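Local coordinates for protein MdcE (Pseudomonas aeruginosa, PDB 5VIP) that probably acts as the gamma subunit of a biotin-independent malonate decarboxylase, with probable transferase activity, at residues Gly55-Val63 / Arg103-Val113; His164-Ile172 / Asp253-Gly262. All blocks are in the same frame, centred on the assembly; numbering follows the deposited sequence.

Contact 1. Residues Gly55-Val63 / Arg103-Val113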
ATOM      1  N   GLY A  55     -22.198 -14.880 -16.245  1.00 37.27           N
ATOM      2  CA  GLY A  55     -21.733 -14.872 -17.619  1.00 35.94           C
ATOM      3  C   GLY A  55     -20.559 -13.939 -17.858  1.00 40.93           C
ATOM      4  O   GLY A  55     -20.110 -13.786 -18.994  1.00 43.22           O
ATOM      5  N   TYR A  56     -20.062 -13.309 -16.793  1.00 37.99           N
ATOM      6  CA  TYR A  56     -18.925 -12.394 -16.910  1.00 33.71           C
ATOM      7  C   TYR A  56     -17.631 -13.085 -16.478  1.00 30.71           C
ATOM      8  O   TYR A  56     -17.602 -13.747 -15.443  1.00 32.12           O
ATOM      9  CB  TYR A  56     -19.158 -11.118 -16.078  1.00 33.15           C
ATOM     10  CG  TYR A  56     -18.242  -9.984 -16.483  1.00 35.07           C
ATOM     11  CD1 TYR A  56     -16.998  -9.819 -15.884  1.00 30.84           C
ATOM     12  CD2 TYR A  56     -18.605  -9.105 -17.491  1.00 33.86           C
ATOM     13  CE1 TYR A  56     -16.153  -8.799 -16.274  1.00 30.16           C
ATOM     14  CE2 TYR A  56     -17.774  -8.081 -17.881  1.00 32.55           C
ATOM     15  CZ  TYR A  56     -16.548  -7.933 -17.270  1.00 30.20           C
ATOM     16  OH  TYR A  56     -15.717  -6.913 -17.668  1.00 31.59           O
ATOM     17  N   PRO A  57     -16.554 -12.926 -17.271  1.00 28.17           N
ATOM     18  CA  PRO A  57     -15.266 -13.561 -16.949  1.00 25.89           C
ATOM     19  C   PRO A  57     -14.667 -13.032 -15.637  1.00 25.24           C
ATOM     20  O   PRO A  57     -14.613 -11.822 -15.458  1.00 30.50           O
ATOM     21  CB  PRO A  57     -14.379 -13.189 -18.147  1.00 27.07           C
ATOM     22  CG  PRO A  57     -15.010 -11.950 -18.725  1.00 27.42           C
ATOM     23  CD  PRO A  57     -16.486 -12.127 -18.509  1.00 30.07           C
ATOM     24  N   VAL A  58     -14.255 -13.925 -14.738  1.00 24.47           N
ATOM     25  CA  VAL A  58     -13.627 -13.513 -13.480  1.00 27.78           C
ATOM     26  C   VAL A  58     -12.394 -14.351 -13.151  1.00 28.88           C
ATOM     27  O   VAL A  58     -12.252 -15.485 -13.614  1.00 27.62           O
ATOM     28  CB  VAL A  58     -14.610 -13.595 -12.275  1.00 24.93           C
ATOM     29  CG1 VAL A  58     -15.931 -12.926 -12.600  1.00 29.46           C
ATOM     30  CG2 VAL A  58     -14.840 -15.029 -11.848  1.00 26.53           C
ATOM     31  N   ARG A  59     -11.498 -13.786 -12.347  1.00 24.01           N
ATOM     32  CA  ARG A  59     -10.380 -14.540 -11.800  1.00 22.67           C
ATOM     33  C   ARG A  59     -10.383 -14.381 -10.283  1.00 24.68           C
ATOM     34  O   ARG A  59     -10.364 -13.258  -9.768  1.00 23.49           O
ATOM     35  CB  ARG A  59      -9.050 -14.073 -12.413  1.00 22.55           C
ATOM     36  CG  ARG A  59      -7.799 -14.594 -11.707  1.00 19.70           C
ATOM     37  CD  ARG A  59      -6.536 -14.276 -12.525  1.00 23.83           C
ATOM     38  NE  ARG A  59      -6.418 -15.159 -13.686  1.00 24.40           N
ATOM     39  CZ  ARG A  59      -5.292 -15.386 -14.364  1.00 29.41           C
ATOM     40  NH1 ARG A  59      -4.157 -14.783 -14.015  1.00 24.30           N
ATOM     41  NH2 ARG A  59      -5.300 -16.228 -15.394  1.00 24.63           N
ATOM     42  N   PHE A  60     -10.448 -15.507  -9.575  1.00 24.63           N
ATOM     43  CA  PHE A  60     -10.383 -15.528  -8.114  1.00 23.45           C
ATOM     44  C   PHE A  60      -8.926 -15.564  -7.656  1.00 23.82           C
ATOM     45  O   PHE A  60      -8.108 -16.288  -8.219  1.00 21.30           O
ATOM     46  CB  PHE A  60     -11.122 -16.748  -7.535  1.00 24.08           C
ATOM     47  CG  PHE A  60     -12.623 -16.726  -7.732  1.00 23.82           C
ATOM     48  CD1 PHE A  60     -13.456 -16.143  -6.785  1.00 26.39           C
ATOM     49  CD2 PHE A  60     -13.200 -17.322  -8.847  1.00 30.16           C
ATOM     50  CE1 PHE A  60     -14.836 -16.139  -6.954  1.00 27.11           C
ATOM     51  CE2 PHE A  60     -14.580 -17.318  -9.024  1.00 26.48           C
ATOM     52  CZ  PHE A  60     -15.396 -16.727  -8.076  1.00 25.30           C
ATOM     53  N   LEU A  61      -8.604 -14.802  -6.616  1.00 17.56           N
ATOM     54  CA  LEU A  61      -7.259 -14.829  -6.055  1.00 17.66           C
ATOM     55  C   LEU A  61      -7.341 -14.873  -4.552  1.00 17.40           C
ATOM     56  O   LEU A  61      -8.045 -14.082  -3.947  1.00 18.79           O
ATOM     57  CB  LEU A  61      -6.436 -13.602  -6.477  1.00 18.85           C
ATOM     58  CG  LEU A  61      -6.233 -13.362  -7.967  1.00 22.28           C
ATOM     59  CD1 LEU A  61      -7.160 -12.253  -8.432  1.00 24.67           C
ATOM     60  CD2 LEU A  61      -4.785 -12.999  -8.230  1.00 23.57           C
ATOM     61  N   ALA A  62      -6.588 -15.781  -3.956  1.00 18.06           N
ATOM     62  CA  ALA A  62      -6.541 -15.897  -2.517  1.00 18.44           C
ATOM     63  C   ALA A  62      -5.129 -16.228  -2.068  1.00 22.83           C
ATOM     64  O   ALA A  62      -4.448 -17.068  -2.668  1.00 23.62           O
ATOM     65  CB  ALA A  62      -7.526 -16.980  -2.029  1.00 19.20           C
ATOM     66  N   VAL A  63      -4.694 -15.565  -1.007  1.00 17.99           N
ATOM     67  CA  VAL A  63      -3.505 -15.990  -0.297  1.00 20.45           C
ATOM     68  C   VAL A  63      -3.932 -16.977   0.786  1.00 19.88           C
ATOM     69  O   VAL A  63      -4.897 -16.724   1.507  1.00 22.20           O
ATOM     70  CB  VAL A  63      -2.778 -14.804   0.322  1.00 20.04           C
ATOM     71  CG1 VAL A  63      -1.546 -15.279   1.085  1.00 20.02           C
ATOM     72  CG2 VAL A  63      -2.396 -13.806  -0.771  1.00 19.26           C
ATOM     73  N   ARG A 103     -14.063  -7.511 -22.929  1.00 40.84           N
ATOM     74  CA  ARG A 103     -14.394  -7.622 -21.516  1.00 38.24           C
ATOM     75  C   ARG A 103     -13.151  -7.916 -20.681  1.00 34.79           C
ATOM     76  O   ARG A 103     -12.571  -8.998 -20.787  1.00 37.17           O
ATOM     77  CB  ARG A 103     -15.415  -8.736 -21.285  1.00 38.66           C
ATOM     78  CG  ARG A 103     -16.819  -8.479 -21.800  1.00 41.13           C
ATOM     79  CD  ARG A 103     -17.554  -9.812 -21.885  1.00 39.47           C
ATOM     80  NE  ARG A 103     -18.964  -9.687 -21.543  1.00 47.15           N
ATOM     81  CZ  ARG A 103     -19.716 -10.698 -21.123  1.00 47.80           C
ATOM     82  NH1 ARG A 103     -19.184 -11.910 -20.999  1.00 42.32           N
ATOM     83  NH2 ARG A 103     -20.996 -10.500 -20.829  1.00 55.14           N
ATOM     84  N   LYS A 104     -12.742  -6.961 -19.852  1.00 33.41           N
ATOM     85  CA  LYS A 104     -11.662  -7.202 -18.897  1.00 30.68           C
ATOM     86  C   LYS A 104     -12.193  -8.067 -17.762  1.00 26.29           C
ATOM     87  O   LYS A 104     -13.212  -7.738 -17.165  1.00 26.73           O
ATOM     88  CB  LYS A 104     -11.118  -5.888 -18.332  1.00 30.32           C
ATOM     89  CG  LYS A 104     -10.917  -4.785 -19.344  1.00 32.68           C
ATOM     90  CD  LYS A 104      -9.753  -5.072 -20.253  1.00 33.94           C
ATOM     91  CE  LYS A 104      -9.267  -3.801 -20.913  1.00 35.40           C
ATOM     92  NZ  LYS A 104      -7.957  -4.044 -21.573  1.00 36.28           N
ATOM     93  N   ARG A 105     -11.506  -9.161 -17.451  1.00 23.86           N
ATOM     94  CA  ARG A 105     -12.011 -10.078 -16.445  1.00 24.50           C
ATOM     95  C   ARG A 105     -12.010  -9.423 -15.067  1.00 26.66           C
ATOM     96  O   ARG A 105     -11.154  -8.582 -14.755  1.00 23.97           O
ATOM     97  CB  ARG A 105     -11.190 -11.369 -16.427  1.00 26.48           C
ATOM     98  CG  ARG A 105      -9.891 -11.289 -15.647  1.00 24.52           C
ATOM     99  CD  ARG A 105      -9.047 -12.512 -15.938  1.00 28.91           C
ATOM    100  NE  ARG A 105      -8.637 -12.545 -17.339  1.00 27.07           N
ATOM    101  CZ  ARG A 105      -7.960 -13.540 -17.896  1.00 27.76           C
ATOM    102  NH1 ARG A 105      -7.624 -14.605 -17.177  1.00 27.79           N
ATOM    103  NH2 ARG A 105      -7.628 -13.471 -19.176  1.00 28.34           N
ATOM    104  N   ALA A 106     -12.991  -9.789 -14.251  1.00 23.05           N
ATOM    105  CA  ALA A 106     -13.047  -9.258 -12.900  1.00 24.55           C
ATOM    106  C   ALA A 106     -11.972  -9.937 -12.071  1.00 23.05           C
ATOM    107  O   ALA A 106     -11.643 -11.104 -12.292  1.00 21.57           O
ATOM    108  CB  ALA A 106     -14.427  -9.462 -12.280  1.00 23.82           C
ATOM    109  N   LEU A 107     -11.404  -9.187 -11.134  1.00 21.30           N
ATOM    110  CA  LEU A 107     -10.457  -9.744 -10.186  1.00 21.67           C
ATOM    111  C   LEU A 107     -11.153  -9.790  -8.845  1.00 20.12           C
ATOM    112  O   LEU A 107     -11.514  -8.751  -8.287  1.00 19.00           O
ATOM    113  CB  LEU A 107      -9.174  -8.906 -10.121  1.00 20.72           C
ATOM    114  CG  LEU A 107      -8.481  -8.712 -11.475  1.00 25.58           C
ATOM    115  CD1 LEU A 107      -7.265  -7.819 -11.360  1.00 19.79           C
ATOM    116  CD2 LEU A 107      -8.119 -10.056 -12.117  1.00 20.90           C
ATOM    117  N   LEU A 108     -11.362 -11.003  -8.349  1.00 19.69           N
ATOM    118  CA  LEU A 108     -12.074 -11.218  -7.100  1.00 19.22           C
ATOM    119  C   LEU A 108     -11.089 -11.659  -6.034  1.00 19.74           C
ATOM    120  O   LEU A 108     -10.659 -12.822  -6.009  1.00 20.52           O
ATOM    121  CB  LEU A 108     -13.180 -12.265  -7.283  1.00 20.30           C
ATOM    122  CG  LEU A 108     -14.095 -11.974  -8.482  1.00 25.42           C
ATOM    123  CD1 LEU A 108     -15.153 -13.072  -8.681  1.00 31.00           C
ATOM    124  CD2 LEU A 108     -14.768 -10.622  -8.315  1.00 24.23           C
ATOM    125  N   ALA A 109     -10.704 -10.726  -5.170  1.00 18.08           N
ATOM    126  CA  ALA A 109      -9.735 -11.035  -4.138  1.00 18.92           C
ATOM    127  C   ALA A 109     -10.455 -11.567  -2.912  1.00 19.57           C
ATOM    128  O   ALA A 109     -11.259 -10.871  -2.298  1.00 19.93           O
ATOM    129  CB  ALA A 109      -8.891  -9.805  -3.779  1.00 15.86           C
ATOM    130  N   ILE A 110     -10.168 -12.813  -2.568  1.00 19.54           N
ATOM    131  CA  ILE A 110     -10.688 -13.393  -1.357  1.00 17.01           C
ATOM    132  C   ILE A 110      -9.665 -13.162  -0.263  1.00 18.45           C
ATOM    133  O   ILE A 110      -8.538 -13.662  -0.327  1.00 20.08           O
ATOM    134  CB  ILE A 110     -10.973 -14.894  -1.518  1.00 22.02           C
ATOM    135  CG1 ILE A 110     -11.998 -15.107  -2.634  1.00 21.12           C
ATOM    136  CG2 ILE A 110     -11.434 -15.477  -0.204  1.00 20.45           C
ATOM    137  CD1 ILE A 110     -12.177 -16.566  -3.036  1.00 26.46           C
ATOM    138  N   VAL A 111     -10.057 -12.395   0.742  1.00 20.46           N
ATOM    139  CA  VAL A 111      -9.090 -11.874   1.689  1.00 17.91           C
ATOM    140  C   VAL A 111      -9.191 -12.541   3.058  1.00 19.88           C
ATOM    141  O   VAL A 111     -10.186 -12.395   3.762  1.00 21.84           O
ATOM    142  CB  VAL A 111      -9.250 -10.344   1.854  1.00 17.58           C
ATOM    143  CG1 VAL A 111      -8.223  -9.808   2.844  1.00 18.31           C
ATOM    144  CG2 VAL A 111      -9.107  -9.629   0.496  1.00 18.57           C
ATOM    145  N   ASP A 112      -8.149 -13.274   3.423  1.00 17.41           N
ATOM    146  CA  ASP A 112      -8.005 -13.789   4.774  1.00 22.20           C
ATOM    147  C   ASP A 112      -6.519 -13.930   5.047  1.00 22.05           C
ATOM    148  O   ASP A 112      -5.938 -15.008   4.867  1.00 25.27           O
ATOM    149  CB  ASP A 112      -8.742 -15.128   4.955  1.00 19.68           C
ATOM    150  CG  ASP A 112      -8.499 -15.747   6.328  1.00 23.92           C
ATOM    151  OD1 ASP A 112      -8.308 -14.995   7.322  1.00 21.97           O
ATOM    152  OD2 ASP A 112      -8.485 -16.998   6.411  1.00 29.33           O
ATOM    153  N   VAL A 113      -5.903 -12.822   5.456  1.00 19.52           N
ATOM    154  CA  VAL A 113      -4.458 -12.760   5.639  1.00 18.71           C
ATOM    155  C   VAL A 113      -4.138 -12.158   6.999  1.00 22.88           C
ATOM    156  O   VAL A 113      -4.621 -11.072   7.343  1.00 22.44           O
ATOM    157  CB  VAL A 113      -3.785 -11.931   4.521  1.00 18.84           C
ATOM    158  CG1 VAL A 113      -3.774 -12.718   3.226  1.00 19.66           C
ATOM    159  CG2 VAL A 113      -4.519 -10.604   4.336  1.00 17.82           C
TER
HETATM  160  O   HOH W   1      -6.664 -17.647   3.659  1.00 18.65           O
HETATM  161  O   HOH W   2      -6.457 -14.353   1.251  1.00 21.87           O
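Gly55 O takes a hydrogen bond from Arg103 NH1, and Tyr56 CD2 lies over the centre of one face of that guanidinium, ring and guanidinium planes 48° apart. With CG anti to the backbone N (chi1 -163°), the Tyr56 ring reaches across to Arg103-Val113, and its OH donates to Lys104 O at 2.7 Å. From Pro57 the strands run parallel, and Ala106 N bonds to Pro57 O. Val58 packs on the face shared by Phe60, its CB 3.7 Å from Leu108 CD1. Arg59 N answers to Ala106 O at 2.7 Å, and Leu108 N to Arg59 O is practically straight at 179°. On the other face Arg59 NH2 comes 3.3 Å from Arg105 NH1, the two guanidinium planes perpendicular; Asp50 bridges to both arginines, Glu93 pairs with Arg59 and Asp98 with Arg105, which probably offsets the like charges. Leu108 CD1 sits over one face of Phe60, 3.9 Å from the ring centroid, a CH-pi contact offset toward the rim. Leu61 N bonds to Leu108 O, and Ile110 N to Leu61 O. Ala62 CB meets Ile110 CB at 4.1 Å. At Val63 direct pairing gives way to water: one molecule donates to Val63 O and Ile110 O and accepts from Asp112 N. Helix 24-33 packs on the Phe60 side; helix 81-97, on the Leu61 side, links the two strands in a beta-alpha-beta crossover.

Contact 2. Residues His164-Ile172 / Asp253-Gly262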
ATOM      1  N   HIS A 164      -3.199  -7.183  -0.917  1.00 14.29           N
ATOM      2  CA  HIS A 164      -4.201  -8.130  -1.387  1.00 16.60           C
ATOM      3  C   HIS A 164      -5.580  -7.722  -0.898  1.00 15.43           C
ATOM      4  O   HIS A 164      -6.010  -8.122   0.185  1.00 18.51           O
ATOM      5  CB  HIS A 164      -3.854  -9.538  -0.905  1.00 16.41           C
ATOM      6  CG  HIS A 164      -4.832 -10.582  -1.341  1.00 17.39           C
ATOM      7  ND1 HIS A 164      -5.116 -10.829  -2.668  1.00 17.29           N
ATOM      8  CD2 HIS A 164      -5.578 -11.459  -0.625  1.00 18.46           C
ATOM      9  CE1 HIS A 164      -6.005 -11.805  -2.752  1.00 17.82           C
ATOM     10  NE2 HIS A 164      -6.298 -12.209  -1.527  1.00 16.91           N
ATOM     11  N   GLY A 165      -6.240  -6.878  -1.679  1.00 15.50           N
ATOM     12  CA  GLY A 165      -7.584  -6.463  -1.374  1.00 16.11           C
ATOM     13  C   GLY A 165      -7.831  -4.969  -1.357  1.00 15.72           C
ATOM     14  O   GLY A 165      -8.875  -4.536  -1.806  1.00 16.37           O
ATOM     15  N   TYR A 166      -6.899  -4.165  -0.846  1.00 14.00           N
ATOM     16  CA  TYR A 166      -7.277  -2.792  -0.527  1.00 15.17           C
ATOM     17  C   TYR A 166      -7.294  -1.878  -1.769  1.00 15.79           C
ATOM     18  O   TYR A 166      -7.703  -0.721  -1.678  1.00 18.75           O
ATOM     19  CB  TYR A 166      -6.343  -2.166   0.507  1.00 13.80           C
ATOM     20  CG  TYR A 166      -7.071  -1.468   1.643  1.00 15.60           C
ATOM     21  CD1 TYR A 166      -6.528  -1.435   2.923  1.00 15.99           C
ATOM     22  CD2 TYR A 166      -8.356  -0.950   1.462  1.00 15.88           C
ATOM     23  CE1 TYR A 166      -7.202  -0.811   3.970  1.00 17.48           C
ATOM     24  CE2 TYR A 166      -9.038  -0.348   2.512  1.00 20.62           C
ATOM     25  CZ  TYR A 166      -8.450  -0.274   3.755  1.00 17.70           C
ATOM     26  OH  TYR A 166      -9.129   0.317   4.811  1.00 21.54           O
ATOM     27  N   GLN A 167      -6.877  -2.372  -2.929  1.00 14.35           N
ATOM     28  CA  GLN A 167      -7.011  -1.577  -4.149  1.00 14.62           C
ATOM     29  C   GLN A 167      -8.355  -1.785  -4.857  1.00 15.27           C
ATOM     30  O   GLN A 167      -8.553  -1.296  -5.963  1.00 16.40           O
ATOM     31  CB  GLN A 167      -5.870  -1.891  -5.120  1.00 17.18           C
ATOM     32  CG  GLN A 167      -4.544  -1.260  -4.732  1.00 14.42           C
ATOM     33  CD  GLN A 167      -4.640   0.262  -4.599  1.00 12.48           C
ATOM     34  OE1 GLN A 167      -5.078   0.946  -5.519  1.00 13.48           O
ATOM     35  NE2 GLN A 167      -4.233   0.789  -3.447  1.00 12.02           N
ATOM     36  N   ALA A 168      -9.277  -2.503  -4.225  1.00 15.53           N
ATOM     37  CA  ALA A 168     -10.535  -2.881  -4.885  1.00 18.29           C
ATOM     38  C   ALA A 168     -11.442  -1.687  -5.221  1.00 20.04           C
ATOM     39  O   ALA A 168     -11.481  -0.694  -4.488  1.00 18.22           O
ATOM     40  CB  ALA A 168     -11.304  -3.882  -4.004  1.00 17.06           C
ATOM     41  N   ASN A 169     -12.160  -1.790  -6.337  1.00 17.30           N
ATOM     42  CA  ASN A 169     -13.285  -0.893  -6.628  1.00 20.80           C
ATOM     43  C   ASN A 169     -14.374  -0.970  -5.552  1.00 20.36           C
ATOM     44  O   ASN A 169     -15.005   0.026  -5.223  1.00 21.14           O
ATOM     45  CB  ASN A 169     -13.934  -1.225  -7.972  1.00 19.18           C
ATOM     46  CG  ASN A 169     -12.990  -1.083  -9.141  1.00 20.03           C
ATOM     47  OD1 ASN A 169     -12.321  -2.038  -9.530  1.00 21.15           O
ATOM     48  ND2 ASN A 169     -12.960   0.102  -9.735  1.00 20.67           N
ATOM     49  N   ARG A 170     -14.618  -2.170  -5.041  1.00 20.11           N
ATOM     50  CA  ARG A 170     -15.661  -2.385  -4.034  1.00 20.57           C
ATOM     51  C   ARG A 170     -15.199  -3.394  -3.004  1.00 19.45           C
ATOM     52  O   ARG A 170     -14.610  -4.417  -3.354  1.00 18.96           O
ATOM     53  CB  ARG A 170     -16.963  -2.874  -4.671  1.00 21.86           C
ATOM     54  CG  ARG A 170     -17.528  -1.986  -5.760  1.00 21.57           C
ATOM     55  CD  ARG A 170     -18.210  -0.744  -5.213  1.00 23.71           C
ATOM     56  NE  ARG A 170     -18.885  -0.063  -6.310  1.00 25.55           N
ATOM     57  CZ  ARG A 170     -18.264   0.697  -7.210  1.00 26.42           C
ATOM     58  NH1 ARG A 170     -16.952   0.895  -7.135  1.00 22.71           N
ATOM     59  NH2 ARG A 170     -18.953   1.256  -8.190  1.00 28.61           N
ATOM     60  N   LEU A 171     -15.449  -3.088  -1.732  1.00 19.54           N
ATOM     61  CA  LEU A 171     -15.115  -3.987  -0.639  1.00 15.92           C
ATOM     62  C   LEU A 171     -16.384  -4.563  -0.021  1.00 19.64           C
ATOM     63  O   LEU A 171     -17.288  -3.819   0.373  1.00 19.36           O
ATOM     64  CB  LEU A 171     -14.301  -3.267   0.437  1.00 18.01           C
ATOM     65  CG  LEU A 171     -12.865  -2.857   0.090  1.00 18.23           C
ATOM     66  CD1 LEU A 171     -12.279  -2.077   1.246  1.00 18.62           C
ATOM     67  CD2 LEU A 171     -12.006  -4.079  -0.219  1.00 15.44           C
ATOM     68  N   ILE A 172     -16.440  -5.887   0.053  1.00 18.48           N
ATOM     69  CA  ILE A 172     -17.546  -6.591   0.706  1.00 23.65           C
ATOM     70  C   ILE A 172     -16.993  -7.428   1.840  1.00 21.02           C
ATOM     71  O   ILE A 172     -16.031  -8.169   1.647  1.00 22.74           O
ATOM     72  CB  ILE A 172     -18.304  -7.502  -0.284  1.00 25.09           C
ATOM     73  CG1 ILE A 172     -18.949  -6.660  -1.386  1.00 27.39           C
ATOM     74  CG2 ILE A 172     -19.337  -8.389   0.450  1.00 24.58           C
ATOM     75  CD1 ILE A 172     -19.307  -7.464  -2.641  1.00 26.16           C
ATOM     76  N   ASP A 253     -22.444  -2.994 -10.482  1.00 28.21           N
ATOM     77  CA  ASP A 253     -22.325  -1.626  -9.973  1.00 29.06           C
ATOM     78  C   ASP A 253     -21.042  -0.925 -10.444  1.00 30.44           C
ATOM     79  O   ASP A 253     -21.024   0.290 -10.642  1.00 28.90           O
ATOM     80  CB  ASP A 253     -22.391  -1.631  -8.437  1.00 27.08           C
ATOM     81  CG  ASP A 253     -22.462  -0.237  -7.857  1.00 36.17           C
ATOM     82  OD1 ASP A 253     -23.549   0.378  -7.910  1.00 40.31           O
ATOM     83  OD2 ASP A 253     -21.432   0.253  -7.354  1.00 30.36           O
ATOM     84  N   ILE A 254     -19.974  -1.698 -10.629  1.00 25.86           N
ATOM     85  CA  ILE A 254     -18.686  -1.155 -11.066  1.00 26.33           C
ATOM     86  C   ILE A 254     -18.662  -0.841 -12.557  1.00 27.73           C
ATOM     87  O   ILE A 254     -18.241   0.242 -12.969  1.00 28.74           O
ATOM     88  CB  ILE A 254     -17.534  -2.140 -10.760  1.00 23.28           C
ATOM     89  CG1 ILE A 254     -17.352  -2.295  -9.258  1.00 19.94           C
ATOM     90  CG2 ILE A 254     -16.226  -1.691 -11.428  1.00 24.37           C
ATOM     91  CD1 ILE A 254     -16.651  -3.598  -8.859  1.00 20.58           C
ATOM     92  N   LEU A 255     -19.117  -1.799 -13.362  1.00 28.19           N
ATOM     93  CA  LEU A 255     -18.958  -1.741 -14.816  1.00 34.76           C
ATOM     94  C   LEU A 255     -19.463  -0.435 -15.441  1.00 35.35           C
ATOM     95  O   LEU A 255     -20.578   0.012 -15.171  1.00 32.68           O
ATOM     96  CB  LEU A 255     -19.659  -2.933 -15.464  1.00 31.10           C
ATOM     97  CG  LEU A 255     -18.936  -4.270 -15.307  1.00 28.54           C
ATOM     98  CD1 LEU A 255     -19.853  -5.432 -15.690  1.00 33.55           C
ATOM     99  CD2 LEU A 255     -17.667  -4.281 -16.145  1.00 32.75           C
ATOM    100  N   GLY A 256     -18.602   0.176 -16.253  1.00 36.67           N
ATOM    101  CA  GLY A 256     -18.922   1.398 -16.970  1.00 41.90           C
ATOM    102  C   GLY A 256     -18.757   2.655 -16.141  1.00 42.42           C
ATOM    103  O   GLY A 256     -18.777   3.765 -16.675  1.00 44.85           O
ATOM    104  N   GLY A 257     -18.590   2.480 -14.832  1.00 40.52           N
ATOM    105  CA  GLY A 257     -18.501   3.597 -13.909  1.00 37.45           C
ATOM    106  C   GLY A 257     -17.082   4.080 -13.682  1.00 35.04           C
ATOM    107  O   GLY A 257     -16.138   3.593 -14.309  1.00 35.72           O
ATOM    108  N   PRO A 258     -16.920   5.058 -12.786  1.00 35.34           N
ATOM    109  CA  PRO A 258     -15.586   5.569 -12.461  1.00 30.85           C
ATOM    110  C   PRO A 258     -14.726   4.459 -11.848  1.00 31.15           C
ATOM    111  O   PRO A 258     -15.256   3.533 -11.228  1.00 30.00           O
ATOM    112  CB  PRO A 258     -15.868   6.691 -11.451  1.00 33.15           C
ATOM    113  CG  PRO A 258     -17.328   7.017 -11.623  1.00 38.60           C
ATOM    114  CD  PRO A 258     -17.975   5.728 -12.009  1.00 37.07           C
ATOM    115  N   ARG A 259     -13.416   4.552 -12.021  1.00 26.27           N
ATOM    116  CA  ARG A 259     -12.517   3.465 -11.645  1.00 27.23           C
ATOM    117  C   ARG A 259     -11.752   3.737 -10.350  1.00 30.25           C
ATOM    118  O   ARG A 259     -10.695   3.160 -10.123  1.00 28.00           O
ATOM    119  CB  ARG A 259     -11.543   3.182 -12.793  1.00 23.76           C
ATOM    120  CG  ARG A 259     -12.256   2.577 -14.013  1.00 29.25           C
ATOM    121  CD  ARG A 259     -11.375   2.458 -15.242  1.00 28.80           C
ATOM    122  NE  ARG A 259     -12.173   2.091 -16.417  1.00 29.50           N
ATOM    123  CZ  ARG A 259     -11.689   1.954 -17.649  1.00 31.75           C
ATOM    124  NH1 ARG A 259     -10.397   2.138 -17.881  1.00 29.53           N
ATOM    125  NH2 ARG A 259     -12.502   1.632 -18.652  1.00 31.51           N
ATOM    126  N   ASP A 260     -12.304   4.599  -9.498  1.00 30.30           N
ATOM    127  CA  ASP A 260     -11.673   4.939  -8.218  1.00 32.58           C
ATOM    128  C   ASP A 260     -11.825   3.851  -7.159  1.00 30.21           C
ATOM    129  O   ASP A 260     -12.666   2.960  -7.279  1.00 29.71           O
ATOM    130  CB  ASP A 260     -12.254   6.243  -7.667  1.00 38.60           C
ATOM    131  CG  ASP A 260     -12.161   7.385  -8.653  1.00 44.00           C
ATOM    132  OD1 ASP A 260     -13.075   7.512  -9.498  1.00 43.93           O
ATOM    133  OD2 ASP A 260     -11.176   8.157  -8.581  1.00 52.10           O
ATOM    134  N   LEU A 261     -10.994   3.936  -6.124  1.00 29.46           N
ATOM    135  CA  LEU A 261     -11.128   3.094  -4.946  1.00 30.00           C
ATOM    136  C   LEU A 261     -12.529   3.199  -4.359  1.00 29.38           C
ATOM    137  O   LEU A 261     -13.118   4.277  -4.359  1.00 32.38           O
ATOM    138  CB  LEU A 261     -10.108   3.489  -3.881  1.00 28.12           C
ATOM    139  CG  LEU A 261      -8.649   3.244  -4.240  1.00 25.83           C
ATOM    140  CD1 LEU A 261      -7.798   3.525  -3.036  1.00 22.59           C
ATOM    141  CD2 LEU A 261      -8.488   1.816  -4.681  1.00 25.26           C
ATOM    142  N   GLY A 262     -13.049   2.083  -3.856  1.00 27.00           N
ATOM    143  CA  GLY A 262     -14.373   2.045  -3.260  1.00 28.91           C
ATOM    144  C   GLY A 262     -14.654   3.075  -2.190  1.00 38.06           C
ATOM    145  O   GLY A 262     -15.751   3.643  -2.155  1.00 39.81           O
TER
HETATM  146  O   HOH W   3     -14.807   2.147  -8.819  1.00 25.45           O
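A strand entrance and a helix exit meet here: the loop leading into strand 170-174 packs on the end of helix 237-254 and the turn that follows it. Arg170 grips Asp253 side-on, NE and NH2 both donating to Asp253 OD2 at 2.8 Å in a salt bridge. The carboxylate oxygen lies in the guanidinium plane, although the two flat groups are turned 76° apart: NE meets OD2 nearly along its C-O axis, while NH2 comes from above the carboxylate plane. A bend at chi2 (-76°) folds the arginine back over Ile254, whose CG1 sits over the centre of the guanidinium face and 3.5 Å from Arg170 CG. Trp224 adds a cation-pi contact to the same arginine. Ile254 CD1 also touches Asn169 CB at 3.7 Å. A water joins the two sides further along, accepting from Asn169 ND2 and Arg170 NH1 and donating to Pro258 O and Asp260 O, so four partners hold it. Asn169 OD1 turns instead to Leu148 N. Gly262 N bonds to Ala168 O at 3.3 Å, in the carbonyl plane and on a lone pair, while Leu261 CD2 rests 3.4 Å from Gln167 O. Ile254-Gly257 form a type II turn; helix C-terminus and following loop thus pack against the entry to a parallel strand of an alpha/beta sheet.

Overall arrangement
Contact 1 closes before contact 2 opens along the chain, and their centres lie about 12 Å apart. Both reach the same mixed sheet: strands 56-63 and 106-113 are neighbours in it, strand 148-152 comes next, and then strand 170-174, which Arg170 begins. The two meet at His164, whose NE2 probably hydrogen-bonds to Ile110 O, while its ND1 bonds to Tyr138 of helix 127-143. Near the N-terminal ends of the strands, Leu255, just beyond helix 237-254, packs on Tyr56. Contact 1 is buried sheet pairing that no other chain touches; contact 2 borders a subunit interface, where Tyr166, Gln167 and Leu261 touch another protein chain, whose backbone hydrogen-bonds with Gln167 NE2.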